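Local coordinates for putative HpcE protein (Mycolicibacterium smegmatis, PDB 6V77) that belongs to the FAH family of metal-binding proteins and carries a zinc ion, its own function remaining unassigned, at residues Asp157-Leu160 against Gln166-Leu169; Glu204-Ser209 against Met247-Lys252. All blocks are in the same frame, centred on the assembly; numbering follows the deposited sequence. Where two conformers were deposited one is given.

Interaction 1: residues Asp157-Leu160 against Gln166-Leu169. With SO4 (sulfate ion), chain O.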
ATOM      1  N   ASP B 157     -18.335  -1.293  10.474  1.00 31.12           N
ATOM      2  CA  ASP B 157     -18.448  -2.598  11.127  1.00 32.15           C
ATOM      3  C   ASP B 157     -17.137  -3.367  11.006  1.00 36.47           C
ATOM      4  O   ASP B 157     -16.570  -3.823  12.007  1.00 33.99           O
ATOM      5  CB  ASP B 157     -19.596  -3.427  10.530  1.00 32.97           C
ATOM      6  CG  ASP B 157     -20.963  -2.807  10.751  1.00 41.81           C
ATOM      7  OD1 ASP B 157     -21.081  -1.850  11.552  1.00 41.67           O
ATOM      8  OD2 ASP B 157     -21.928  -3.287  10.110  1.00 41.29           O
ATOM      9  N   LEU B 158     -16.651  -3.525   9.777  1.00 30.79           N
ATOM     10  CA  LEU B 158     -15.364  -4.188   9.558  1.00 32.71           C
ATOM     11  C   LEU B 158     -14.229  -3.415  10.213  1.00 35.01           C
ATOM     12  O   LEU B 158     -13.283  -4.013  10.741  1.00 40.57           O
ATOM     13  CB  LEU B 158     -15.105  -4.331   8.059  1.00 29.49           C
ATOM     14  CG  LEU B 158     -13.807  -5.026   7.618  1.00 36.99           C
ATOM     15  CD1 LEU B 158     -13.753  -6.426   8.197  1.00 44.84           C
ATOM     16  CD2 LEU B 158     -13.702  -5.070   6.100  1.00 35.10           C
ATOM     17  N   GLN B 159     -14.294  -2.081  10.171  1.00 30.86           N
ATOM     18  CA  GLN B 159     -13.182  -1.268  10.658  1.00 30.01           C
ATOM     19  C   GLN B 159     -12.895  -1.534  12.129  1.00 33.58           C
ATOM     20  O   GLN B 159     -11.734  -1.534  12.552  1.00 34.37           O
ATOM     21  CB  GLN B 159     -13.472   0.223  10.456  1.00 29.43           C
ATOM     22  CG  GLN B 159     -12.247   1.087  10.789  1.00 27.71           C
ATOM     23  CD  GLN B 159     -12.551   2.585  10.819  1.00 30.74           C
ATOM     24  OE1 GLN B 159     -13.489   3.058  10.172  1.00 30.98           O
ATOM     25  NE2 GLN B 159     -11.741   3.335  11.564  1.00 31.15           N
ATOM     26  N   LEU B 160     -13.939  -1.750  12.922  1.00 30.23           N
ATOM     27  CA  LEU B 160     -13.805  -1.847  14.368  1.00 34.89           C
ATOM     28  C   LEU B 160     -13.955  -3.259  14.911  1.00 35.39           C
ATOM     29  O   LEU B 160     -13.890  -3.447  16.131  1.00 40.75           O
ATOM     30  CB  LEU B 160     -14.830  -0.926  15.033  1.00 38.60           C
ATOM     31  CG  LEU B 160     -14.699   0.507  14.526  1.00 38.06           C
ATOM     32  CD1 LEU B 160     -15.777   1.407  15.122  1.00 49.64           C
ATOM     33  CD2 LEU B 160     -13.336   1.030  14.873  1.00 41.32           C
ATOM     34  N   GLN B 166      -7.760  -3.422  12.686  1.00 28.19           N
ATOM     35  CA  GLN B 166      -6.927  -2.714  11.721  1.00 30.39           C
ATOM     36  C   GLN B 166      -7.816  -2.098  10.640  1.00 26.58           C
ATOM     37  O   GLN B 166      -8.648  -2.794  10.050  1.00 33.25           O
ATOM     38  CB  GLN B 166      -5.906  -3.676  11.113  1.00 29.31           C
ATOM     39  CG  GLN B 166      -5.070  -4.381  12.167  1.00 27.51           C
ATOM     40  CD  GLN B 166      -4.146  -3.421  12.901  1.00 32.11           C
ATOM     41  OE1 GLN B 166      -3.332  -2.731  12.290  1.00 30.62           O
ATOM     42  NE2 GLN B 166      -4.273  -3.374  14.216  1.00 28.33           N
ATOM     43  N   PHE B 167      -7.611  -0.810  10.359  1.00 25.68           N
ATOM     44  CA  PHE B 167      -8.599   0.005   9.663  1.00 25.37           C
ATOM     45  C   PHE B 167      -8.551  -0.077   8.136  1.00 29.36           C
ATOM     46  O   PHE B 167      -9.517   0.344   7.491  1.00 26.28           O
ATOM     47  CB  PHE B 167      -8.449   1.478  10.074  1.00 25.67           C
ATOM     48  CG  PHE B 167      -8.688   1.742  11.549  1.00 29.07           C
ATOM     49  CD1 PHE B 167      -9.257   0.777  12.368  1.00 31.28           C
ATOM     50  CD2 PHE B 167      -8.365   2.979  12.104  1.00 28.62           C
ATOM     51  CE1 PHE B 167      -9.492   1.025  13.719  1.00 34.36           C
ATOM     52  CE2 PHE B 167      -8.614   3.234  13.464  1.00 27.64           C
ATOM     53  CZ  PHE B 167      -9.170   2.258  14.261  1.00 34.76           C
ATOM     54  N   SER B 168      -7.484  -0.612   7.534  1.00 24.28           N
ATOM     55  CA  SER B 168      -7.263  -0.376   6.106  1.00 23.58           C
ATOM     56  C   SER B 168      -8.340  -1.026   5.241  1.00 23.89           C
ATOM     57  O   SER B 168      -8.838  -0.407   4.298  1.00 24.42           O
ATOM     58  CB  SER B 168      -5.883  -0.898   5.686  1.00 23.22           C
ATOM     59  OG  SER B 168      -4.870  -0.229   6.405  1.00 23.61           O
ATOM     60  N   LEU B 169      -8.659  -2.288   5.503  1.00 24.62           N
ATOM     61  CA  LEU B 169      -9.520  -3.033   4.588  1.00 24.96           C
ATOM     62  C   LEU B 169     -10.913  -2.417   4.515  1.00 25.22           C
ATOM     63  O   LEU B 169     -11.474  -2.267   3.422  1.00 25.87           O
ATOM     64  CB  LEU B 169      -9.601  -4.499   5.023  1.00 28.89           C
ATOM     65  CG  LEU B 169      -9.885  -5.493   3.901  1.00 34.84           C
ATOM     66  CD1 LEU B 169      -8.801  -5.451   2.831  1.00 28.71           C
ATOM     67  CD2 LEU B 169     -10.073  -6.917   4.458  1.00 34.29           C
TER
HETATM   68  S   SO4 O 305     -10.737   7.238  11.256  0.85 43.76           S
HETATM   69  O1  SO4 O 305     -11.392   8.023  12.296  0.85 48.99           O
HETATM   70  O2  SO4 O 305     -11.676   6.310  10.623  0.85 38.42           O
HETATM   71  O3  SO4 O 305     -10.191   8.113  10.216  0.85 53.76           O
HETATM   72  O4  SO4 O 305      -9.618   6.506  11.846  0.85 44.99           O

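Interaction 2: residues Glu204-Ser209 against Met247-Lys252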
ATOM      1  N   GLU B 204     -27.512  18.974   3.183  1.00 37.87           N
ATOM      2  CA  GLU B 204     -27.379  19.366   4.583  0.52 36.59           C
ATOM      3  C   GLU B 204     -25.923  19.189   4.998  1.00 32.65           C
ATOM      4  O   GLU B 204     -25.349  18.123   4.775  1.00 31.48           O
ATOM      5  CB  GLU B 204     -28.294  18.510   5.466  0.52 41.33           C
ATOM      6  CG  GLU B 204     -27.838  18.333   6.919  0.52 46.47           C
ATOM      7  CD  GLU B 204     -28.581  17.213   7.655  0.52 50.23           C
ATOM      8  OE1 GLU B 204     -29.552  16.662   7.098  0.52 52.12           O
ATOM      9  OE2 GLU B 204     -28.186  16.877   8.792  0.52 49.67           O
ATOM     10  N   THR B 205     -25.327  20.232   5.591  1.00 35.00           N
ATOM     11  CA  THR B 205     -23.930  20.115   6.009  1.00 33.45           C
ATOM     12  C   THR B 205     -23.803  19.051   7.090  1.00 30.19           C
ATOM     13  O   THR B 205     -24.596  19.017   8.039  1.00 31.69           O
ATOM     14  CB  THR B 205     -23.377  21.448   6.528  1.00 34.84           C
ATOM     15  OG1 THR B 205     -23.480  22.444   5.507  1.00 40.16           O
ATOM     16  CG2 THR B 205     -21.899  21.299   6.910  1.00 32.14           C
ATOM     17  N   VAL B 206     -22.828  18.164   6.920  1.00 30.26           N
ATOM     18  CA  VAL B 206     -22.473  17.195   7.948  1.00 30.40           C
ATOM     19  C   VAL B 206     -21.035  17.342   8.422  1.00 29.45           C
ATOM     20  O   VAL B 206     -20.722  16.905   9.542  1.00 30.15           O
ATOM     21  CB  VAL B 206     -22.729  15.752   7.466  1.00 29.27           C
ATOM     22  CG1 VAL B 206     -24.247  15.508   7.302  1.00 32.45           C
ATOM     23  CG2 VAL B 206     -21.991  15.486   6.175  1.00 28.29           C
ATOM     24  N   GLN B 207     -20.136  17.916   7.618  1.00 27.77           N
ATOM     25  CA  GLN B 207     -18.802  18.272   8.082  1.00 27.16           C
ATOM     26  C   GLN B 207     -18.459  19.664   7.578  1.00 30.82           C
ATOM     27  O   GLN B 207     -18.844  20.036   6.467  1.00 28.10           O
ATOM     28  CB  GLN B 207     -17.752  17.278   7.592  1.00 26.26           C
ATOM     29  CG  GLN B 207     -17.875  15.877   8.201  1.00 26.46           C
ATOM     30  CD  GLN B 207     -16.744  14.978   7.741  1.00 32.00           C
ATOM     31  OE1 GLN B 207     -16.745  14.513   6.599  1.00 25.19           O
ATOM     32  NE2 GLN B 207     -15.753  14.765   8.608  1.00 30.09           N
ATOM     33  N   HIS B 208     -17.751  20.429   8.406  1.00 27.16           N
ATOM     34  CA  HIS B 208     -17.271  21.751   8.004  1.00 26.85           C
ATOM     35  C   HIS B 208     -16.212  22.231   8.978  1.00 26.75           C
ATOM     36  O   HIS B 208     -16.510  22.452  10.157  1.00 28.46           O
ATOM     37  CB  HIS B 208     -18.408  22.774   7.940  1.00 32.20           C
ATOM     38  CG  HIS B 208     -17.923  24.177   7.730  1.00 32.83           C
ATOM     39  ND1 HIS B 208     -18.006  25.150   8.705  1.00 32.19           N
ATOM     40  CD2 HIS B 208     -17.323  24.759   6.666  1.00 32.32           C
ATOM     41  CE1 HIS B 208     -17.494  26.277   8.241  1.00 34.98           C
ATOM     42  NE2 HIS B 208     -17.063  26.064   7.009  1.00 29.11           N
ATOM     43  N   SER B 209     -14.987  22.417   8.495  1.00 26.87           N
ATOM     44  CA  SER B 209     -13.882  22.816   9.350  1.00 30.90           C
ATOM     45  C   SER B 209     -12.816  23.479   8.474  1.00 27.74           C
ATOM     46  O   SER B 209     -13.063  23.810   7.311  1.00 25.08           O
ATOM     47  CB  SER B 209     -13.339  21.596  10.109  1.00 29.66           C
ATOM     48  OG  SER B 209     -12.469  21.986  11.152  1.00 31.97           O
ATOM     49  N   MET B 247     -20.583   7.969  12.453  1.00 30.74           N
ATOM     50  CA  MET B 247     -20.479   7.129  13.642  1.00 31.55           C
ATOM     51  C   MET B 247     -20.368   7.952  14.925  1.00 32.13           C
ATOM     52  O   MET B 247     -20.509   7.387  16.014  1.00 34.42           O
ATOM     53  CB  MET B 247     -19.279   6.168  13.519  1.00 30.91           C
ATOM     54  CG  MET B 247     -17.953   6.852  13.636  1.00 39.78           C
ATOM     55  SD  MET B 247     -16.660   5.618  13.900  1.00 45.43           S
ATOM     56  CE  MET B 247     -15.180   6.650  13.834  1.00 58.14           C
ATOM     57  N   GLY B 248     -20.132   9.264  14.818  1.00 32.88           N
ATOM     58  CA  GLY B 248     -20.066  10.150  15.963  1.00 35.48           C
ATOM     59  C   GLY B 248     -21.373  10.819  16.341  1.00 37.60           C
ATOM     60  O   GLY B 248     -21.436  11.501  17.373  1.00 35.99           O
ATOM     61  N   ARG B 249     -22.418  10.645  15.542  1.00 30.86           N
ATOM     62  CA  ARG B 249     -23.678  11.329  15.797  1.00 35.06           C
ATOM     63  C   ARG B 249     -24.541  10.521  16.756  1.00 39.60           C
ATOM     64  O   ARG B 249     -24.324   9.323  16.958  1.00 32.64           O
ATOM     65  CB  ARG B 249     -24.399  11.577  14.471  1.00 35.63           C
ATOM     66  CG  ARG B 249     -23.553  12.519  13.614  1.00 33.70           C
ATOM     67  CD  ARG B 249     -23.993  12.705  12.181  1.00 38.06           C
ATOM     68  NE  ARG B 249     -23.233  13.816  11.602  1.00 33.66           N
ATOM     69  CZ  ARG B 249     -23.613  15.091  11.612  1.00 47.37           C
ATOM     70  NH1 ARG B 249     -24.787  15.457  12.141  1.00 39.68           N
ATOM     71  NH2 ARG B 249     -22.820  16.007  11.065  1.00 49.04           N
ATOM     72  N   ASN B 250     -25.512  11.188  17.378  1.00 33.64           N
ATOM     73  CA  ASN B 250     -26.515  10.507  18.197  0.65 39.17           C
ATOM     74  C   ASN B 250     -27.901  10.802  17.637  1.00 38.89           C
ATOM     75  O   ASN B 250     -28.344  11.964  17.732  1.00 38.70           O
ATOM     76  CB  ASN B 250     -26.408  10.968  19.652  0.65 40.08           C
ATOM     77  CG  ASN B 250     -25.038  10.672  20.256  0.65 39.30           C
ATOM     78  OD1 ASN B 250     -24.246  11.579  20.518  0.65 36.15           O
ATOM     79  ND2 ASN B 250     -24.760   9.399  20.470  0.65 37.84           N
ATOM     80  N   PRO B 251     -28.603   9.831  17.031  1.00 37.72           N
ATOM     81  CA  PRO B 251     -28.099   8.466  16.843  1.00 37.07           C
ATOM     82  C   PRO B 251     -27.042   8.387  15.736  1.00 34.66           C
ATOM     83  O   PRO B 251     -26.840   9.363  15.000  1.00 33.30           O
ATOM     84  CB  PRO B 251     -29.349   7.695  16.438  1.00 42.92           C
ATOM     85  CG  PRO B 251     -30.107   8.690  15.637  1.00 43.10           C
ATOM     86  CD  PRO B 251     -29.869  10.036  16.309  1.00 37.66           C
ATOM     87  N   LYS B 252     -26.344   7.263  15.646  1.00 33.17           N
ATOM     88  CA  LYS B 252     -25.406   7.098  14.544  1.00 32.07           C
ATOM     89  C   LYS B 252     -26.168   7.101  13.221  1.00 33.41           C
ATOM     90  O   LYS B 252     -27.306   6.625  13.135  1.00 36.11           O
ATOM     91  CB  LYS B 252     -24.611   5.800  14.713  1.00 35.48           C
ATOM     92  CG  LYS B 252     -23.661   5.810  15.900  1.00 32.71           C
ATOM     93  CD  LYS B 252     -23.044   4.428  16.124  1.00 33.84           C
ATOM     94  CE  LYS B 252     -21.778   4.503  16.964  1.00 49.24           C
ATOM     95  NZ  LYS B 252     -21.889   5.443  18.116  1.00 57.72           N
TER

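Interaction 1: residues Asp157-Leu160 against Gln166-Leu169
Close to the zinc site, the short helix 156-160 meets the loop that follows it through Gln159 and Phe167. Gln159 has CG anti to its own backbone nitrogen (chi1 -173°) and an extended chain beyond, which carries the amide over one face of the Phe167 ring. There NE2 of Gln159 sits 3.3 Å above the plane of the Phe167 ring, over its centre, and the amide stands steeply on the ring, the two planes 71° apart. Nearer the backbone, Gln159 CG lies 3.4 Å from Phe167 CD1. A glutamine suits this place, a flexible chain ending in a group that both donates and accepts: its CG methylene packs on the ring, Gln159 NE2 donates to O2 of a sulfate ion at 3.1 Å, and OE1 accepts from Arg156. His82, Lys171 and Arg156 also bind the sulfate, which probably came from the crystallisation liquor.

Apolar contacts complete the join, Leu160 CD2 reaching Phe167 CE1 at 4.0 Å and Leu158 CD2 reaching Leu169 CB at 4.3 Å. Both Leu158 and Leu169 pack on Tyr224 of the second subunit, whose Gln166 OE1 bonds Phe167 N. Gln159 O is buried against Phe167 CD1 at 3.4 Å with no hydrogen-bonding partner in the model. The aromatic face and the two partners of its amide together restrict the rotation of Gln159, presenting an N-H to the sulfate, consistent with a site that can hold an anion.

Interaction 2: residues Glu204-Ser209 against Met247-Lys252
Arg249 reaches from the loop 247-252 across to Val206 on the edge strand 204-210, and nearly the whole contact is made by its far end. Its CB points toward the strand, and CG lies anti to the carbonyl carbon (chi1 -64°). From CG to NE the chain is extended, spanning the distance between backbones whose nearest CA atoms, those of Val206 and Arg249, are 9.9 Å apart. The length of an arginine suits such a crossing. NE, the first polar atom, donates to Gly244 O in the same loop region, so the side chain is gripped before its tip arrives. Arg249 CZ then comes within 4.0 Å of Val206 O, and Arg249 NH2 gives that carbonyl a short but bent hydrogen bond of 2.7 Å, with an angle of 126° at the hydrogen and therefore weak. Val206 O lies at the guanidinium edge, in its plane. Val206 CG1 stands 4.0 Å above one face of the Arg249 guanidinium, offset toward the rim, while Val206 CB is 3.6 Å from Arg249 NH2.

The acceptor belongs to a classic beta bulge, where Val206 and Gln207 both face Ala199. Branched Val206 packs there on Trp120, which Arg249 also touches. The bond to Gly244 O thus steadies the cationic side chain on its own side of the contact, and the link to the strand is made by a single weak hydrogen bond to Val206 O, with the apolar CG1 of Val206 against the flat face of the guanidinium.

How the interactions relate
Interaction 1 closes before interaction 2 opens along the chain, and their centres lie 20 Å apart, with nearest atoms about 4 Å from each other but not touching. The antiparallel strands 118-128 and 144-155 relate them. Strand 144-155 carries Asp152 of the zinc site and runs into helix 156-160 of interaction 1; strand 118-128 carries Glu121 and Glu123, and its Trp120 packs against interaction 2. Strand 204-210 itself edges the separate five-stranded sheet. The side chain of Gln159 is about 7 Å from the zinc and that of Val206 about 14 Å. Interaction 1 also adjoins the second subunit, whereas no other chain of the assembly touches the two segments of interaction 2.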